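Local coordinates for tyrosine-protein kinase receptor torso (Bombyx mori, PDB 5AOQ) that acts as a receptor tyrosine kinase that binds the prothoracicotropic hormone PTTH and signals through the MAPK pathway to initiate metamorphosis, at residues A[74-85]-A[99-110]. Residues are numbered along the deposited sequence; the frame is centred on the assembly and turned at random.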
# COMPACT_ATOMS: atom_id res chain seq x y z
N PHE A 74 -1.20 9.15 23.93
CA PHE A 74 -1.43 9.08 25.37
C PHE A 74 -0.46 8.13 26.07
O PHE A 74 0.21 7.31 25.43
CB PHE A 74 -2.87 8.64 25.65
CG PHE A 74 -3.23 7.34 24.99
CD1 PHE A 74 -3.00 6.14 25.64
CD2 PHE A 74 -3.79 7.33 23.73
CE1 PHE A 74 -3.33 4.94 25.03
CE2 PHE A 74 -4.13 6.13 23.12
CZ PHE A 74 -3.90 4.94 23.77
N GLU A 75 -0.43 8.24 27.40
CA GLU A 75 0.41 7.41 28.26
C GLU A 75 -0.44 6.61 29.24
O GLU A 75 -1.50 7.07 29.68
CB GLU A 75 1.41 8.27 29.02
CG GLU A 75 2.39 7.47 29.88
CD GLU A 75 3.23 8.35 30.78
OE1 GLU A 75 3.10 9.59 30.70
OE2 GLU A 75 4.02 7.81 31.58
N THR A 76 0.03 5.42 29.57
CA THR A 76 -0.64 4.56 30.54
C THR A 76 0.35 4.08 31.59
O THR A 76 1.55 4.32 31.49
CB THR A 76 -1.27 3.33 29.87
OG1 THR A 76 -0.26 2.36 29.58
CG2 THR A 76 -1.96 3.74 28.58
N GLU A 77 -0.17 3.41 32.62
CA GLU A 77 0.68 2.80 33.62
C GLU A 77 1.09 1.42 33.12
O GLU A 77 0.30 0.73 32.47
CB GLU A 77 -0.06 2.70 34.96
CG GLU A 77 -0.37 4.06 35.56
CD GLU A 77 -1.11 3.97 36.88
OE1 GLU A 77 -1.71 2.91 37.16
OE2 GLU A 77 -1.10 4.97 37.64
N PRO A 78 2.34 1.02 33.39
CA PRO A 78 2.84 -0.26 32.85
C PRO A 78 2.04 -1.45 33.38
O PRO A 78 2.01 -1.68 34.59
CB PRO A 78 4.29 -0.30 33.34
CG PRO A 78 4.31 0.56 34.55
CD PRO A 78 3.32 1.65 34.28
N SER A 79 1.43 -2.20 32.47
CA SER A 79 0.61 -3.35 32.84
C SER A 79 1.18 -4.65 32.30
O SER A 79 1.71 -4.69 31.19
CB SER A 79 -0.83 -3.16 32.33
OG SER A 79 -1.62 -4.30 32.63
N GLU A 80 1.05 -5.70 33.09
CA GLU A 80 1.51 -7.03 32.70
C GLU A 80 0.66 -7.59 31.56
O GLU A 80 1.11 -8.44 30.80
CB GLU A 80 1.46 -7.98 33.90
CG GLU A 80 0.08 -8.13 34.53
CD GLU A 80 0.09 -9.02 35.75
OE1 GLU A 80 1.18 -9.50 36.14
OE2 GLU A 80 -1.00 -9.25 36.33
N HIS A 81 -0.57 -7.10 31.45
CA HIS A 81 -1.51 -7.57 30.43
C HIS A 81 -1.54 -6.62 29.24
O HIS A 81 -1.06 -5.49 29.31
CB HIS A 81 -2.92 -7.70 31.01
CG HIS A 81 -2.97 -8.36 32.36
ND1 HIS A 81 -2.76 -9.71 32.53
CD2 HIS A 81 -3.21 -7.85 33.59
CE1 HIS A 81 -2.87 -10.00 33.82
NE2 HIS A 81 -3.14 -8.89 34.48
N TRP A 82 -2.12 -7.10 28.14
CA TRP A 82 -2.39 -6.24 26.99
C TRP A 82 -3.39 -5.16 27.39
O TRP A 82 -4.15 -5.35 28.34
CB TRP A 82 -2.95 -7.06 25.82
CG TRP A 82 -1.92 -7.62 24.91
CD1 TRP A 82 -1.24 -8.79 25.07
CD2 TRP A 82 -1.45 -7.05 23.69
NE1 TRP A 82 -0.37 -8.98 24.03
CE2 TRP A 82 -0.48 -7.92 23.16
CE3 TRP A 82 -1.76 -5.88 22.99
CZ2 TRP A 82 0.18 -7.66 21.97
CZ3 TRP A 82 -1.10 -5.62 21.80
CH2 TRP A 82 -0.14 -6.51 21.30
N GLN A 83 -3.37 -4.04 26.68
CA GLN A 83 -4.36 -3.00 26.92
C GLN A 83 -5.03 -2.54 25.63
O GLN A 83 -4.36 -2.26 24.63
CB GLN A 83 -3.72 -1.80 27.62
CG GLN A 83 -3.08 -2.13 28.95
CD GLN A 83 -2.57 -0.90 29.68
OE1 GLN A 83 -1.40 -0.84 30.08
NE2 GLN A 83 -3.44 0.09 29.85
N LEU A 84 -6.36 -2.48 25.66
CA LEU A 84 -7.16 -2.01 24.52
C LEU A 84 -7.73 -0.64 24.81
O LEU A 84 -8.22 -0.37 25.91
CB LEU A 84 -8.28 -3.00 24.21
CG LEU A 84 -9.31 -2.56 23.16
CD1 LEU A 84 -8.67 -2.31 21.81
CD2 LEU A 84 -10.42 -3.59 23.05
N PHE A 85 -7.66 0.24 23.81
CA PHE A 85 -8.17 1.60 23.92
C PHE A 85 -9.05 1.95 22.74
O PHE A 85 -8.75 1.58 21.60
CB PHE A 85 -7.01 2.59 24.01
CG PHE A 85 -6.11 2.33 25.17
CD1 PHE A 85 -5.13 1.35 25.10
CD2 PHE A 85 -6.24 3.04 26.35
CE1 PHE A 85 -4.31 1.10 26.17
CE2 PHE A 85 -5.42 2.79 27.42
CZ PHE A 85 -4.45 1.82 27.33
N THR A 99 -6.82 1.33 19.60
CA THR A 99 -5.41 0.94 19.61
C THR A 99 -5.14 -0.06 20.74
O THR A 99 -5.76 -0.01 21.80
CB THR A 99 -4.48 2.15 19.77
OG1 THR A 99 -3.11 1.72 19.67
CG2 THR A 99 -4.69 2.85 21.11
N LEU A 100 -4.20 -0.96 20.47
CA LEU A 100 -3.82 -2.01 21.42
C LEU A 100 -2.40 -1.82 21.94
O LEU A 100 -1.43 -2.02 21.20
CB LEU A 100 -3.95 -3.38 20.76
CG LEU A 100 -5.37 -3.92 20.67
CD1 LEU A 100 -5.41 -5.07 19.69
CD2 LEU A 100 -5.83 -4.39 22.04
N ILE A 101 -2.28 -1.42 23.20
CA ILE A 101 -0.97 -1.27 23.82
C ILE A 101 -0.45 -2.62 24.32
O ILE A 101 -1.09 -3.28 25.14
CB ILE A 101 -1.00 -0.25 24.98
CG1 ILE A 101 -1.22 1.16 24.41
CG2 ILE A 101 0.29 -0.32 25.80
CD1 ILE A 101 -1.14 2.28 25.43
N GLU A 102 0.71 -3.00 23.79
CA GLU A 102 1.42 -4.20 24.21
C GLU A 102 1.84 -4.08 25.67
O GLU A 102 2.16 -2.98 26.13
CB GLU A 102 2.65 -4.41 23.31
CG GLU A 102 3.41 -5.70 23.54
CD GLU A 102 4.64 -5.81 22.65
OE1 GLU A 102 4.79 -4.98 21.73
OE2 GLU A 102 5.45 -6.74 22.87
N PRO A 103 1.84 -5.20 26.42
CA PRO A 103 2.24 -5.14 27.84
C PRO A 103 3.60 -4.49 28.08
O PRO A 103 4.42 -4.44 27.16
CB PRO A 103 2.26 -6.62 28.26
CG PRO A 103 2.21 -7.41 26.98
CD PRO A 103 1.43 -6.56 26.04
N ASN A 104 3.80 -3.98 29.29
CA ASN A 104 5.03 -3.30 29.70
C ASN A 104 5.23 -1.94 29.01
O ASN A 104 5.70 -1.00 29.64
CB ASN A 104 6.25 -4.19 29.46
CG ASN A 104 6.16 -5.51 30.19
OD1 ASN A 104 6.61 -5.63 31.33
ND2 ASN A 104 5.58 -6.52 29.55
N ASN A 105 4.88 -1.85 27.73
CA ASN A 105 4.90 -0.56 27.05
C ASN A 105 3.81 0.33 27.63
O ASN A 105 2.81 -0.18 28.14
CB ASN A 105 4.71 -0.74 25.54
CG ASN A 105 5.26 0.42 24.74
OD1 ASN A 105 5.26 1.56 25.19
ND2 ASN A 105 5.75 0.13 23.53
N VAL A 106 3.99 1.64 27.55
CA VAL A 106 3.11 2.58 28.24
C VAL A 106 2.55 3.68 27.35
O VAL A 106 1.56 4.32 27.71
CB VAL A 106 3.85 3.25 29.42
CG1 VAL A 106 4.15 2.23 30.51
CG2 VAL A 106 5.13 3.92 28.94
N PHE A 107 3.16 3.90 26.19
CA PHE A 107 2.71 4.94 25.27
C PHE A 107 1.87 4.37 24.14
O PHE A 107 2.16 3.28 23.63
CB PHE A 107 3.91 5.70 24.71
CG PHE A 107 4.52 6.67 25.68
CD1 PHE A 107 3.91 7.88 25.95
CD2 PHE A 107 5.71 6.36 26.33
CE1 PHE A 107 4.47 8.77 26.84
CE2 PHE A 107 6.27 7.25 27.23
CZ PHE A 107 5.65 8.46 27.48
N GLY A 108 0.84 5.10 23.74
CA GLY A 108 -0.03 4.66 22.66
C GLY A 108 -0.61 5.81 21.85
O GLY A 108 -0.59 6.96 22.28
N GLU A 109 -1.14 5.48 20.67
CA GLU A 109 -1.71 6.48 19.77
C GLU A 109 -3.06 6.05 19.20
O GLU A 109 -3.28 4.88 18.90
CB GLU A 109 -0.74 6.77 18.62
CG GLU A 109 -1.22 7.86 17.68
CD GLU A 109 -0.26 8.10 16.53
OE1 GLU A 109 0.57 7.21 16.24
OE2 GLU A 109 -0.33 9.19 15.91
N LEU A 110 -3.95 7.03 19.04
CA LEU A 110 -5.27 6.84 18.46
C LEU A 110 -5.52 7.86 17.35
O LEU A 110 -5.33 9.06 17.55
CB LEU A 110 -6.35 6.97 19.54
CG LEU A 110 -6.54 5.77 20.45
CD1 LEU A 110 -7.21 6.19 21.75
CD2 LEU A 110 -7.37 4.71 19.74
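Thr-99 pairs with Phe-85 through two backbone hydrogen bonds, Phe-85 N to Thr-99 O and Thr-99 N to Phe-85 O. Its CG2 meets the edge of the Phe-74 ring, 3.5 Å from CZ. Leu-100 follows on the other side of the strand, where its CD2 lies 3.5 Å from CD1 of Leu-84. Ile-101 makes two backbone hydrogen bonds with Gln-83. Its CD1 is a hub: it lies 3.5 Å from both Phe-74 CE1 and Phe-85 CE1, and it meets Thr-76 CG2 tip to tip. Glu-102 and Pro-103 cover one face of the Trp-82 indole. Glu-102 CA sits over the six-membered ring, and Pro-103 CD lies 3.5 Å from the centroid of the five-membered ring. Tyr-37 of helix 27-38 adds an edge-to-face contact to this tryptophan. With an alanine in place of Trp-82, Pro-103 and Glu-102 would probably lose the flat face they rest on, and a gap would open toward helix 27-38. Asn-104 N donates a hydrogen bond to Ser-79 O. Asn-105 OD1 accepts from Phe-107 N, which closes an Asx turn. Val-106 O receives Thr-76 N at 2.6 Å, and its CG1 packs alongside Pro-78 CB. The Phe-107 ring takes Glu-75 CG over one face; the carboxylate beyond it is salt-bridged to Arg-65. Gly-108 and Phe-74 exchange two backbone hydrogen bonds. Phe-74 CG sits between its backbone N and carbonyl carbon (chi1 56°), which lays the ring over Gly-108, whose CA is 4.2 Å from the ring centroid. Glu-109 OE1 forms a salt bridge with Lys-204, a residue implicated in PTTH binding. Leu-110 CD1 lies 3.4 Å from Phe-74 CE2. Two antiparallel strand pairs, 83-85 with 99-101 and 74-75 with 107-110, thus belong to two sheets packed through Phe-74, Phe-85, Ile-101 and Leu-110, as in a fibronectin type III beta-sandwich, here the first, very unusual one of Torso.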